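Local coordinates for protein acyl-CoA dehydrogenase (Geobacillus kaustophilus, PDB 2PG0) that probably catalyses the FAD-dependent introduction of a double bond at the alpha-beta position of thioester-linked acyl chains, at residues E321-K326 with E373-I378; Q246-V251 with I367-N372; I309-H312 with Q317-T320; K326-I329 with K334-A337. All blocks are in the same frame, centred on the assembly; numbering follows the deposited sequence.

Overall arrangement
All four contacts belong to the C-terminal helical region, and interactions 1, 3 and 4 use helix 319-343. Interactions 1 and 2 are the buried pair, with centres 8 Å apart and both beside FAD: the first is apolar helix packing of a methionine over a serine, the second a directional arginine bond to a loop carbonyl. K326 connects them through hydrogen bonds to G370 and N372. Interactions 3 and 4 are only partly buried. At the start of the helix, interaction 3 wedges an isoleucine against helix 285-313, while interaction 4 stays within helix 319-343 and relies on a bridging water, its tryptophans meeting the second subunit.

Interaction 1. Residues E321-K326 with E373-I378. With FAD (flavin-adenine dinucleotide), chain C.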
# COMPACT_ATOMS: atom_id res chain seq x y z
N GLU A 321 13.93 -2.73 -18.71
CA GLU A 321 14.39 -3.23 -17.42
C GLU A 321 15.05 -2.14 -16.56
O GLU A 321 14.90 -2.13 -15.34
CB GLU A 321 15.32 -4.44 -17.62
CG GLU A 321 14.63 -5.67 -18.21
CD GLU A 321 14.47 -5.65 -19.73
OE1 GLU A 321 14.87 -4.67 -20.41
OE2 GLU A 321 13.91 -6.64 -20.26
N VAL A 322 15.77 -1.23 -17.21
CA VAL A 322 16.40 -0.13 -16.47
C VAL A 322 15.36 0.88 -15.97
O VAL A 322 15.50 1.45 -14.90
CB VAL A 322 17.55 0.56 -17.29
CG1 VAL A 322 17.00 1.47 -18.40
CG2 VAL A 322 18.45 1.34 -16.37
N SER A 323 14.29 1.07 -16.75
CA SER A 323 13.18 1.93 -16.34
C SER A 323 12.43 1.33 -15.15
O SER A 323 12.06 2.06 -14.22
CB SER A 323 12.23 2.18 -17.52
OG SER A 323 12.93 2.85 -18.57
N MET A 324 12.22 0.01 -15.20
CA MET A 324 11.70 -0.76 -14.07
C MET A 324 12.56 -0.59 -12.82
O MET A 324 12.07 -0.24 -11.74
CB MET A 324 11.64 -2.26 -14.44
CG MET A 324 10.49 -2.64 -15.38
SD MET A 324 10.49 -4.39 -15.85
CE MET A 324 8.91 -4.45 -16.72
N ALA A 325 13.86 -0.84 -12.98
CA ALA A 325 14.81 -0.71 -11.89
C ALA A 325 14.77 0.70 -11.28
O ALA A 325 14.65 0.85 -10.06
CB ALA A 325 16.23 -1.07 -12.38
N LYS A 326 14.82 1.72 -12.13
CA LYS A 326 14.83 3.11 -11.67
C LYS A 326 13.61 3.48 -10.83
O LYS A 326 13.77 3.98 -9.72
CB LYS A 326 14.99 4.06 -12.86
CG LYS A 326 15.44 5.48 -12.48
CD LYS A 326 14.24 6.33 -12.04
CE LYS A 326 14.63 7.76 -11.79
NZ LYS A 326 13.51 8.56 -11.24
N GLU A 373 6.95 8.67 -13.12
CA GLU A 373 5.81 8.69 -14.04
C GLU A 373 6.30 8.50 -15.48
O GLU A 373 5.67 7.79 -16.27
CB GLU A 373 5.02 10.00 -13.93
CG GLU A 373 4.27 10.18 -12.60
CD GLU A 373 5.18 10.52 -11.41
OE1 GLU A 373 6.27 11.12 -11.58
OE2 GLU A 373 4.77 10.17 -10.27
N MET A 374 7.43 9.13 -15.82
CA MET A 374 8.03 8.91 -17.14
C MET A 374 8.54 7.47 -17.31
O MET A 374 8.44 6.90 -18.39
CB MET A 374 9.13 9.93 -17.45
CG MET A 374 8.63 11.37 -17.63
SD MET A 374 7.43 11.61 -18.98
CE MET A 374 5.86 11.44 -18.13
N MET A 375 9.07 6.88 -16.24
CA MET A 375 9.52 5.47 -16.28
C MET A 375 8.33 4.54 -16.59
O MET A 375 8.45 3.64 -17.42
CB MET A 375 10.21 5.04 -14.98
CG MET A 375 11.50 5.80 -14.61
SD MET A 375 12.79 5.84 -15.89
CE MET A 375 12.47 7.47 -16.56
N LYS A 376 7.20 4.77 -15.93
CA LYS A 376 6.00 3.97 -16.19
C LYS A 376 5.46 4.19 -17.62
O LYS A 376 4.96 3.25 -18.25
CB LYS A 376 4.94 4.23 -15.12
CG LYS A 376 5.38 3.74 -13.74
CD LYS A 376 4.37 4.11 -12.66
CE LYS A 376 4.95 3.84 -11.27
NZ LYS A 376 4.00 4.27 -10.20
N THR A 377 5.58 5.41 -18.12
CA THR A 377 5.20 5.75 -19.50
C THR A 377 6.04 4.93 -20.49
O THR A 377 5.50 4.33 -21.42
CB THR A 377 5.36 7.26 -19.77
OG1 THR A 377 4.46 8.00 -18.93
CG2 THR A 377 5.07 7.60 -21.24
N ILE A 378 7.35 4.89 -20.25
CA ILE A 378 8.28 4.14 -21.10
C ILE A 378 7.95 2.65 -21.06
O ILE A 378 7.91 1.99 -22.10
CB ILE A 378 9.77 4.43 -20.70
CG1 ILE A 378 10.14 5.87 -21.07
CG2 ILE A 378 10.73 3.43 -21.37
CD1 ILE A 378 11.38 6.38 -20.35
PA FAD C . 7.68 18.35 -14.73
O1A FAD C . 7.10 19.73 -14.83
O2A FAD C . 8.16 17.80 -16.05
O5B FAD C . 6.59 17.36 -14.06
C5B FAD C . 5.97 17.70 -12.83
C4B FAD C . 5.15 16.50 -12.37
O4B FAD C . 4.18 16.19 -13.36
C3B FAD C . 6.03 15.26 -12.21
O3B FAD C . 5.60 14.48 -11.12
C2B FAD C . 5.77 14.48 -13.48
O2B FAD C . 6.02 13.09 -13.34
C1B FAD C . 4.31 14.83 -13.74
N9A FAD C . 3.97 14.58 -15.15
C8A FAD C . 4.42 15.26 -16.25
N7A FAD C . 3.88 14.70 -17.36
C5A FAD C . 3.10 13.67 -16.97
C6A FAD C . 2.32 12.76 -17.69
N6A FAD C . 2.36 12.75 -19.02
N1A FAD C . 1.61 11.79 -17.00
C2A FAD C . 1.66 11.72 -15.62
N3A FAD C . 2.43 12.63 -14.91
C4A FAD C . 3.14 13.58 -15.58
N1 FAD C . 18.30 18.16 -15.19
C2 FAD C . 19.36 18.17 -16.08
O2 FAD C . 19.14 18.32 -17.28
N3 FAD C . 20.66 18.02 -15.61
C4 FAD C . 20.90 17.87 -14.26
O4 FAD C . 22.05 17.76 -13.85
C4X FAD C . 19.82 17.85 -13.36
N5 FAD C . 20.05 17.70 -12.00
C5X FAD C . 18.99 17.70 -11.11
C6 FAD C . 19.26 17.57 -9.75
C7 FAD C . 18.20 17.57 -8.84
C7M FAD C . 18.54 17.41 -7.38
C8 FAD C . 16.88 17.71 -9.30
C8M FAD C . 15.69 17.72 -8.37
C9 FAD C . 16.62 17.85 -10.66
C9A FAD C . 17.68 17.84 -11.58
N10 FAD C . 17.44 17.97 -12.95
C10 FAD C . 18.51 18.00 -13.83
C1' FAD C . 16.03 18.04 -13.51
C2' FAD C . 15.18 16.77 -13.38
O2' FAD C . 15.53 15.76 -14.31
C3' FAD C . 13.73 17.18 -13.60
O3' FAD C . 13.31 17.81 -12.40
C4' FAD C . 12.78 16.03 -13.95
O4' FAD C . 13.04 15.50 -15.24
C5' FAD C . 11.31 16.47 -13.90
O5' FAD C . 11.10 17.64 -14.66
P FAD C . 10.35 18.89 -13.97
O1P FAD C . 11.01 19.24 -12.66
O2P FAD C . 10.33 20.05 -14.92
O3P FAD C . 8.86 18.36 -13.63
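M375 of helix 372-382 packs on S323 and K326 of helix 319-343, a buried, mainly apolar contact between two helices crossing nearly antiparallel in the C-terminal region. The segment axes approach to 8.9 Å at 150°, and S323 is small enough to let its CA come within 5.1 Å of M375 CA. M375 CB rests 3.6 Å from the S323 backbone O. Bent at chi2 (-54°), the methionine folds its sulfur back beside S323, with SD 4.0 Å from OG. K326 crosses this side chain at about a right angle, its CD 3.8 Å from M375 CG, so the lysine's aliphatic part packs here while its amine goes elsewhere. NZ hydrogen-bonds to G370 O, N372 OD1 and S365 O, gripping the turn that leads into helix 372-382. One helical turn beyond M375, I378 CG2 touches S323 OG at 3.6 Å; the hydroxyl itself is bonded to V319 O within its own helix.

E373 and M374 face the cofactor instead. The ribose hydroxyl O2B of FAD donates to E373 OE1 over 2.7 Å, and M374 CE comes 3.7 Å from adenine C5A. The other carboxylate oxygen, OE2, forms a salt bridge with R290 of the third subunit.

The chemistry thus divides by side: carbon and sulfur dock the helix against 319-343, while a carboxylate held by a neighbouring subunit accepts from the ribose. One short helix presents M375 and I378 to 319-343, and E373 and M374 to the adenosine half of FAD.

Interaction 2. Residues Q246-V251 with I367-N372; sequences QQERLV and IYAGTN. With FAD (flavin-adenine dinucleotide), chain C.
R249 and E248, on helix 237-273, meet A369 in the loop that precedes helix 372-382. The tight part is buried: A369 CB lies 3.6 Å from E248 OE2 and 3.9 Å from E248 CG. E248 gets there because its CG is anti to the backbone N (chi1 -178°) and the chain runs out extended. On the other flank R249 NE donates to A369 O at 3.1 Å, almost straight at 169°, with the oxygen in the guanidinium plane. Replacing the arginine by a leucine would remove this N-H and probably leave the A369 carbonyl without its mate and the loop less firmly held.

The other side is looser. R249, G370 and Y368 are partly exposed, and R249 NH2 stands 4.0 Å from A369 O. G370, with phi at 103°, fits where a side chain would crowd both NH2 and the preceding carbonyl.

Toward the cofactor, Y368 turns its ring edge to the flavin methyl C7M, CD2 lying 3.5 Å from FAD C7. Farther along the loop, T371 OG1, itself buried, donates to FAD O2B at 2.9 Å.

In medium-chain acyl-CoA dehydrogenase the catalytic glutamate lies in the equivalent loop, whereas isovaleryl and long-chain enzymes carry it on the helix. An alanine in the loop facing a helix glutamate is consistent with the second pattern, and A369 offers that carboxylate only carbon contacts.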
# COMPACT_ATOMS: atom_id res chain seq x y z
N GLN A 246 19.85 5.28 -20.76
CA GLN A 246 19.88 3.90 -20.22
C GLN A 246 20.92 3.80 -19.09
O GLN A 246 20.58 3.39 -17.98
CB GLN A 246 20.13 2.83 -21.31
CG GLN A 246 20.33 1.38 -20.76
CD GLN A 246 20.46 0.28 -21.83
OE1 GLN A 246 19.60 0.12 -22.71
NE2 GLN A 246 21.53 -0.52 -21.73
N GLN A 247 22.17 4.18 -19.37
CA GLN A 247 23.19 4.19 -18.32
C GLN A 247 22.86 5.17 -17.19
O GLN A 247 23.06 4.84 -16.02
CB GLN A 247 24.60 4.45 -18.90
CG GLN A 247 25.71 4.41 -17.85
CD GLN A 247 27.05 3.96 -18.41
OE1 GLN A 247 27.16 2.91 -19.05
NE2 GLN A 247 28.09 4.75 -18.15
N GLU A 248 22.35 6.35 -17.54
CA GLU A 248 21.96 7.36 -16.53
C GLU A 248 20.96 6.79 -15.51
O GLU A 248 21.17 6.90 -14.29
CB GLU A 248 21.40 8.63 -17.19
CG GLU A 248 21.04 9.74 -16.18
CD GLU A 248 20.67 11.08 -16.83
OE1 GLU A 248 21.17 11.40 -17.93
OE2 GLU A 248 19.89 11.84 -16.21
N ARG A 249 19.89 6.19 -16.02
CA ARG A 249 18.87 5.59 -15.16
C ARG A 249 19.41 4.43 -14.33
O ARG A 249 19.01 4.25 -13.17
CB ARG A 249 17.64 5.19 -15.99
CG ARG A 249 16.86 6.42 -16.44
CD ARG A 249 16.03 6.21 -17.69
NE ARG A 249 15.47 7.50 -18.10
CZ ARG A 249 14.89 7.74 -19.28
NH1 ARG A 249 14.80 6.79 -20.19
NH2 ARG A 249 14.42 8.96 -19.54
N LEU A 250 20.34 3.67 -14.90
CA LEU A 250 20.99 2.57 -14.18
C LEU A 250 21.81 3.10 -13.00
O LEU A 250 21.81 2.51 -11.92
CB LEU A 250 21.86 1.72 -15.12
CG LEU A 250 22.53 0.46 -14.53
CD1 LEU A 250 21.51 -0.44 -13.79
CD2 LEU A 250 23.26 -0.32 -15.61
N VAL A 251 22.52 4.21 -13.22
CA VAL A 251 23.33 4.83 -12.17
C VAL A 251 22.46 5.29 -11.01
O VAL A 251 22.77 5.04 -9.84
CB VAL A 251 24.19 5.99 -12.75
CG1 VAL A 251 24.81 6.83 -11.65
CG2 VAL A 251 25.29 5.41 -13.67
N ILE A 367 12.52 11.67 -8.96
CA ILE A 367 12.27 12.82 -9.83
C ILE A 367 13.32 12.95 -10.93
O ILE A 367 12.97 13.04 -12.11
CB ILE A 367 12.14 14.13 -9.01
CG1 ILE A 367 10.90 14.05 -8.10
CG2 ILE A 367 12.03 15.36 -9.92
CD1 ILE A 367 10.87 15.12 -6.99
N TYR A 368 14.60 12.94 -10.57
CA TYR A 368 15.63 13.18 -11.59
C TYR A 368 15.98 11.92 -12.40
O TYR A 368 15.57 10.81 -12.03
CB TYR A 368 16.86 13.92 -11.04
CG TYR A 368 17.61 13.28 -9.88
CD1 TYR A 368 17.95 11.93 -9.88
CD2 TYR A 368 18.04 14.07 -8.82
CE1 TYR A 368 18.67 11.36 -8.82
CE2 TYR A 368 18.76 13.52 -7.76
CZ TYR A 368 19.07 12.17 -7.77
OH TYR A 368 19.79 11.64 -6.71
N ALA A 369 16.71 12.12 -13.50
CA ALA A 369 16.97 11.11 -14.53
C ALA A 369 15.67 10.63 -15.21
O ALA A 369 15.63 9.57 -15.82
CB ALA A 369 17.78 9.93 -13.98
N GLY A 370 14.63 11.46 -15.10
CA GLY A 370 13.29 11.11 -15.60
C GLY A 370 12.43 10.74 -14.41
O GLY A 370 12.82 9.88 -13.61
N THR A 371 11.28 11.39 -14.27
CA THR A 371 10.38 11.08 -13.15
C THR A 371 9.90 9.63 -13.24
O THR A 371 9.93 9.02 -14.31
CB THR A 371 9.13 11.96 -13.14
OG1 THR A 371 8.35 11.69 -14.31
CG2 THR A 371 9.49 13.44 -13.07
N ASN A 372 9.45 9.10 -12.11
CA ASN A 372 8.95 7.73 -12.08
C ASN A 372 7.69 7.57 -12.94
O ASN A 372 7.43 6.48 -13.47
CB ASN A 372 8.78 7.25 -10.63
CG ASN A 372 10.11 6.98 -9.94
OD1 ASN A 372 11.17 7.08 -10.57
ND2 ASN A 372 10.06 6.59 -8.67
PA FAD C . 7.68 18.35 -14.73
O1A FAD C . 7.10 19.73 -14.83
O2A FAD C . 8.16 17.80 -16.05
O5B FAD C . 6.59 17.36 -14.06
C5B FAD C . 5.97 17.70 -12.83
C4B FAD C . 5.15 16.50 -12.37
O4B FAD C . 4.18 16.19 -13.36
C3B FAD C . 6.03 15.26 -12.21
O3B FAD C . 5.60 14.48 -11.12
C2B FAD C . 5.77 14.48 -13.48
O2B FAD C . 6.02 13.09 -13.34
C1B FAD C . 4.31 14.83 -13.74
N9A FAD C . 3.97 14.58 -15.15
C8A FAD C . 4.42 15.26 -16.25
N7A FAD C . 3.88 14.70 -17.36
C5A FAD C . 3.10 13.67 -16.97
C6A FAD C . 2.32 12.76 -17.69
N6A FAD C . 2.36 12.75 -19.02
N1A FAD C . 1.61 11.79 -17.00
C2A FAD C . 1.66 11.72 -15.62
N3A FAD C . 2.43 12.63 -14.91
C4A FAD C . 3.14 13.58 -15.58
N1 FAD C . 18.30 18.16 -15.19
C2 FAD C . 19.36 18.17 -16.08
O2 FAD C . 19.14 18.32 -17.28
N3 FAD C . 20.66 18.02 -15.61
C4 FAD C . 20.90 17.87 -14.26
O4 FAD C . 22.05 17.76 -13.85
C4X FAD C . 19.82 17.85 -13.36
N5 FAD C . 20.05 17.70 -12.00
C5X FAD C . 18.99 17.70 -11.11
C6 FAD C . 19.26 17.57 -9.75
C7 FAD C . 18.20 17.57 -8.84
C7M FAD C . 18.54 17.41 -7.38
C8 FAD C . 16.88 17.71 -9.30
C8M FAD C . 15.69 17.72 -8.37
C9 FAD C . 16.62 17.85 -10.66
C9A FAD C . 17.68 17.84 -11.58
N10 FAD C . 17.44 17.97 -12.95
C10 FAD C . 18.51 18.00 -13.83
C1' FAD C . 16.03 18.04 -13.51
C2' FAD C . 15.18 16.77 -13.38
O2' FAD C . 15.53 15.76 -14.31
C3' FAD C . 13.73 17.18 -13.60
O3' FAD C . 13.31 17.81 -12.40
C4' FAD C . 12.78 16.03 -13.95
O4' FAD C . 13.04 15.50 -15.24
C5' FAD C . 11.31 16.47 -13.90
O5' FAD C . 11.10 17.64 -14.66
P FAD C . 10.35 18.89 -13.97
O1P FAD C . 11.01 19.24 -12.66
O2P FAD C . 10.33 20.05 -14.92
O3P FAD C . 8.86 18.36 -13.63

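Interaction 3. Residues I309-H312 with Q317-T320; sequences IEEH and QIVT
I318 sets CG1 between its backbone N and carbonyl carbon (chi1 40°) and then runs extended to CD1, a torsion pair that drives the methyl into the last turns of helix 285-313. There CD1 meets two neighbours at once, lying 3.5 Å from E311 CB and also 3.5 Å from the backbone N of H312. H312 CB is a looser neighbour, 4.1 Å from CD1. The second branch, CG2, lies 3.9 Å from E311 CB, so both arms of the isoleucine use the same methylene. E311 bends at chi2 (-64°), and its carboxylate goes on to a salt bridge with R307 one turn earlier. Its OE1 only brushes I318 CG2, at 4.2 Å.

An alanine in place of I318 would remove both arms, probably opening a gap beside the E311 methylene and the H312 backbone.

Around this apolar wedge, H312 and the I318 backbone N are tied to helix 237-273. The H312 imidazole is held at both nitrogens, ND1 by Q246 NE2 and NE2 by Q247 OE1, which should fix its rotation, and F71 meets its ring edge-to-face. Q246 OE1 also bonds to I318 N, bringing the turn to the same glutamine.

I318 occupies the N-cap position of helix 319-343, and the contact closes the short turn of an alpha-alpha hairpin between two long helices. Such antiparallel helices build the C-terminal bundle of acyl-CoA dehydrogenases.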
# COMPACT_ATOMS: atom_id res chain seq x y z
N ILE A 309 22.72 -4.71 -14.49
CA ILE A 309 24.16 -4.40 -14.69
C ILE A 309 24.80 -5.43 -15.64
O ILE A 309 25.45 -5.05 -16.62
CB ILE A 309 24.93 -4.31 -13.34
CG1 ILE A 309 24.55 -3.04 -12.58
CG2 ILE A 309 26.46 -4.36 -13.55
CD1 ILE A 309 24.91 -3.07 -11.09
N GLU A 310 24.59 -6.72 -15.38
CA GLU A 310 25.12 -7.79 -16.22
C GLU A 310 24.68 -7.67 -17.68
O GLU A 310 25.52 -7.72 -18.59
CB GLU A 310 24.74 -9.17 -15.65
CG GLU A 310 25.43 -9.52 -14.34
CD GLU A 310 24.88 -10.79 -13.70
OE1 GLU A 310 24.12 -11.51 -14.37
OE2 GLU A 310 25.20 -11.05 -12.52
N GLU A 311 23.38 -7.49 -17.91
CA GLU A 311 22.83 -7.24 -19.25
C GLU A 311 23.48 -6.03 -19.93
O GLU A 311 23.87 -6.09 -21.10
CB GLU A 311 21.31 -7.01 -19.18
CG GLU A 311 20.49 -8.25 -18.92
CD GLU A 311 20.60 -9.27 -20.02
OE1 GLU A 311 19.87 -9.16 -21.04
OE2 GLU A 311 21.41 -10.20 -19.86
N HIS A 312 23.57 -4.93 -19.19
CA HIS A 312 24.19 -3.70 -19.67
C HIS A 312 25.63 -3.95 -20.12
O HIS A 312 26.02 -3.55 -21.22
CB HIS A 312 24.16 -2.64 -18.57
CG HIS A 312 24.61 -1.29 -19.01
ND1 HIS A 312 24.04 -0.62 -20.08
CD2 HIS A 312 25.57 -0.46 -18.52
CE1 HIS A 312 24.63 0.55 -20.23
NE2 HIS A 312 25.57 0.67 -19.30
N GLN A 317 20.49 -4.16 -25.15
CA GLN A 317 19.56 -3.04 -25.05
C GLN A 317 18.46 -3.41 -24.07
O GLN A 317 17.64 -4.30 -24.36
CB GLN A 317 18.97 -2.73 -26.44
CG GLN A 317 18.38 -1.32 -26.58
CD GLN A 317 17.26 -1.25 -27.62
OE1 GLN A 317 17.35 -1.88 -28.69
NE2 GLN A 317 16.22 -0.49 -27.32
N ILE A 318 18.44 -2.74 -22.92
CA ILE A 318 17.50 -3.05 -21.82
C ILE A 318 16.75 -1.80 -21.29
O ILE A 318 16.71 -1.54 -20.09
CB ILE A 318 18.19 -3.83 -20.67
CG1 ILE A 318 19.60 -3.27 -20.44
CG2 ILE A 318 18.24 -5.33 -21.01
CD1 ILE A 318 20.24 -3.72 -19.17
N VAL A 319 16.16 -1.06 -22.22
CA VAL A 319 15.38 0.14 -21.93
C VAL A 319 14.27 -0.14 -20.90
O VAL A 319 14.11 0.61 -19.93
CB VAL A 319 14.78 0.72 -23.25
CG1 VAL A 319 13.89 1.92 -22.97
CG2 VAL A 319 15.91 1.11 -24.21
N THR A 320 13.53 -1.22 -21.11
CA THR A 320 12.43 -1.58 -20.21
C THR A 320 12.92 -1.88 -18.80
O THR A 320 12.40 -1.34 -17.82
CB THR A 320 11.65 -2.81 -20.74
OG1 THR A 320 11.14 -2.51 -22.04
CG2 THR A 320 10.49 -3.16 -19.80

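Interaction 4. Residues K326-I329 with K334-A337; sequences KWWI and KRVA
A bound water lies over one face of the W328 indole, displaced toward the rim, and R335 NH2 comes in obliquely, 4.1 Å from W328 CZ2. The water oxygen stands 3.0 Å above the ring plane. Seen from the arginine, the water and CZ2 lie at the edge of the guanidinium, whose plane is turned 66° from that of the indole. No stack results, and with R335 CZ 5.8 Å from the centroid of the five-membered ring, any cation-pi attraction is weak at most.

The water makes the firmer link. It donates to W328 O at 2.7 Å and accepts from R335 NH1 at 3.0 Å, bridging a main-chain carbonyl and a side chain two turns further on. The bend of R335 at chi3 (-60°) swings its head back along the helix to meet the water. NH2 has a salt bridge to E297 on helix 285-313, which probably keeps the charge anchored and the group from turning.

W327 takes W328 CB over the centre of one ring face, 4.1 Å above its plane. Its NE1 bonds to T296 of the second subunit, and W328 itself packs on L300 there.

R335 is exposed and W328 buried, so the pair spans the edge of the helix's packed side. This is an i, i+7 contact along one helix of the C-terminal bundle, where acyl-CoA dehydrogenase subunits associate.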
# COMPACT_ATOMS: atom_id res chain seq x y z
N LYS A 326 14.82 1.72 -12.13
CA LYS A 326 14.83 3.11 -11.67
C LYS A 326 13.61 3.48 -10.83
O LYS A 326 13.77 3.98 -9.72
CB LYS A 326 14.99 4.06 -12.86
CG LYS A 326 15.44 5.48 -12.48
CD LYS A 326 14.24 6.33 -12.04
CE LYS A 326 14.63 7.76 -11.79
NZ LYS A 326 13.51 8.56 -11.24
N TRP A 327 12.40 3.26 -11.34
CA TRP A 327 11.23 3.68 -10.59
C TRP A 327 10.99 2.83 -9.35
O TRP A 327 10.73 3.37 -8.27
CB TRP A 327 9.96 3.82 -11.47
CG TRP A 327 9.12 2.57 -11.63
CD1 TRP A 327 9.11 1.72 -12.69
CD2 TRP A 327 8.15 2.07 -10.70
NE1 TRP A 327 8.21 0.70 -12.48
CE2 TRP A 327 7.60 0.89 -11.26
CE3 TRP A 327 7.70 2.49 -9.44
CZ2 TRP A 327 6.63 0.13 -10.61
CZ3 TRP A 327 6.72 1.73 -8.79
CH2 TRP A 327 6.20 0.56 -9.37
N TRP A 328 11.10 1.52 -9.48
CA TRP A 328 10.75 0.63 -8.38
C TRP A 328 11.74 0.75 -7.21
O TRP A 328 11.32 0.81 -6.06
CB TRP A 328 10.61 -0.82 -8.83
CG TRP A 328 9.98 -1.66 -7.77
CD1 TRP A 328 8.63 -1.90 -7.60
CD2 TRP A 328 10.65 -2.36 -6.71
NE1 TRP A 328 8.44 -2.71 -6.51
CE2 TRP A 328 9.65 -3.01 -5.95
CE3 TRP A 328 11.99 -2.52 -6.36
CZ2 TRP A 328 9.96 -3.80 -4.83
CZ3 TRP A 328 12.30 -3.31 -5.25
CH2 TRP A 328 11.29 -3.94 -4.50
N ILE A 329 13.03 0.80 -7.52
CA ILE A 329 14.06 0.90 -6.48
C ILE A 329 14.02 2.27 -5.77
O ILE A 329 14.17 2.34 -4.55
CB ILE A 329 15.48 0.56 -7.00
CG1 ILE A 329 15.55 -0.92 -7.40
CG2 ILE A 329 16.53 0.82 -5.91
CD1 ILE A 329 16.83 -1.32 -8.17
N LYS A 334 12.52 5.12 -0.84
CA LYS A 334 11.68 6.10 -0.15
C LYS A 334 10.89 5.46 0.99
O LYS A 334 10.79 6.03 2.07
CB LYS A 334 10.75 6.81 -1.14
CG LYS A 334 11.46 7.90 -1.96
CD LYS A 334 10.68 8.29 -3.22
CE LYS A 334 9.34 8.94 -2.92
NZ LYS A 334 8.53 9.10 -4.18
N ARG A 335 10.36 4.25 0.75
CA ARG A 335 9.60 3.53 1.76
C ARG A 335 10.52 3.10 2.90
O ARG A 335 10.16 3.20 4.07
CB ARG A 335 8.91 2.30 1.16
CG ARG A 335 7.76 2.64 0.22
CD ARG A 335 6.87 1.41 -0.01
NE ARG A 335 7.59 0.30 -0.61
CZ ARG A 335 7.88 0.18 -1.90
NH1 ARG A 335 7.52 1.12 -2.76
NH2 ARG A 335 8.54 -0.88 -2.35
N VAL A 336 11.70 2.61 2.55
CA VAL A 336 12.73 2.32 3.55
C VAL A 336 13.01 3.54 4.43
O VAL A 336 13.04 3.42 5.65
CB VAL A 336 14.01 1.76 2.88
CG1 VAL A 336 15.18 1.73 3.88
CG2 VAL A 336 13.73 0.36 2.31
N ALA A 337 13.20 4.71 3.82
CA ALA A 337 13.51 5.93 4.55
C ALA A 337 12.41 6.29 5.55
O ALA A 337 12.69 6.66 6.68
CB ALA A 337 13.79 7.08 3.58
O HOH W 1 8.88 0.17 -5.24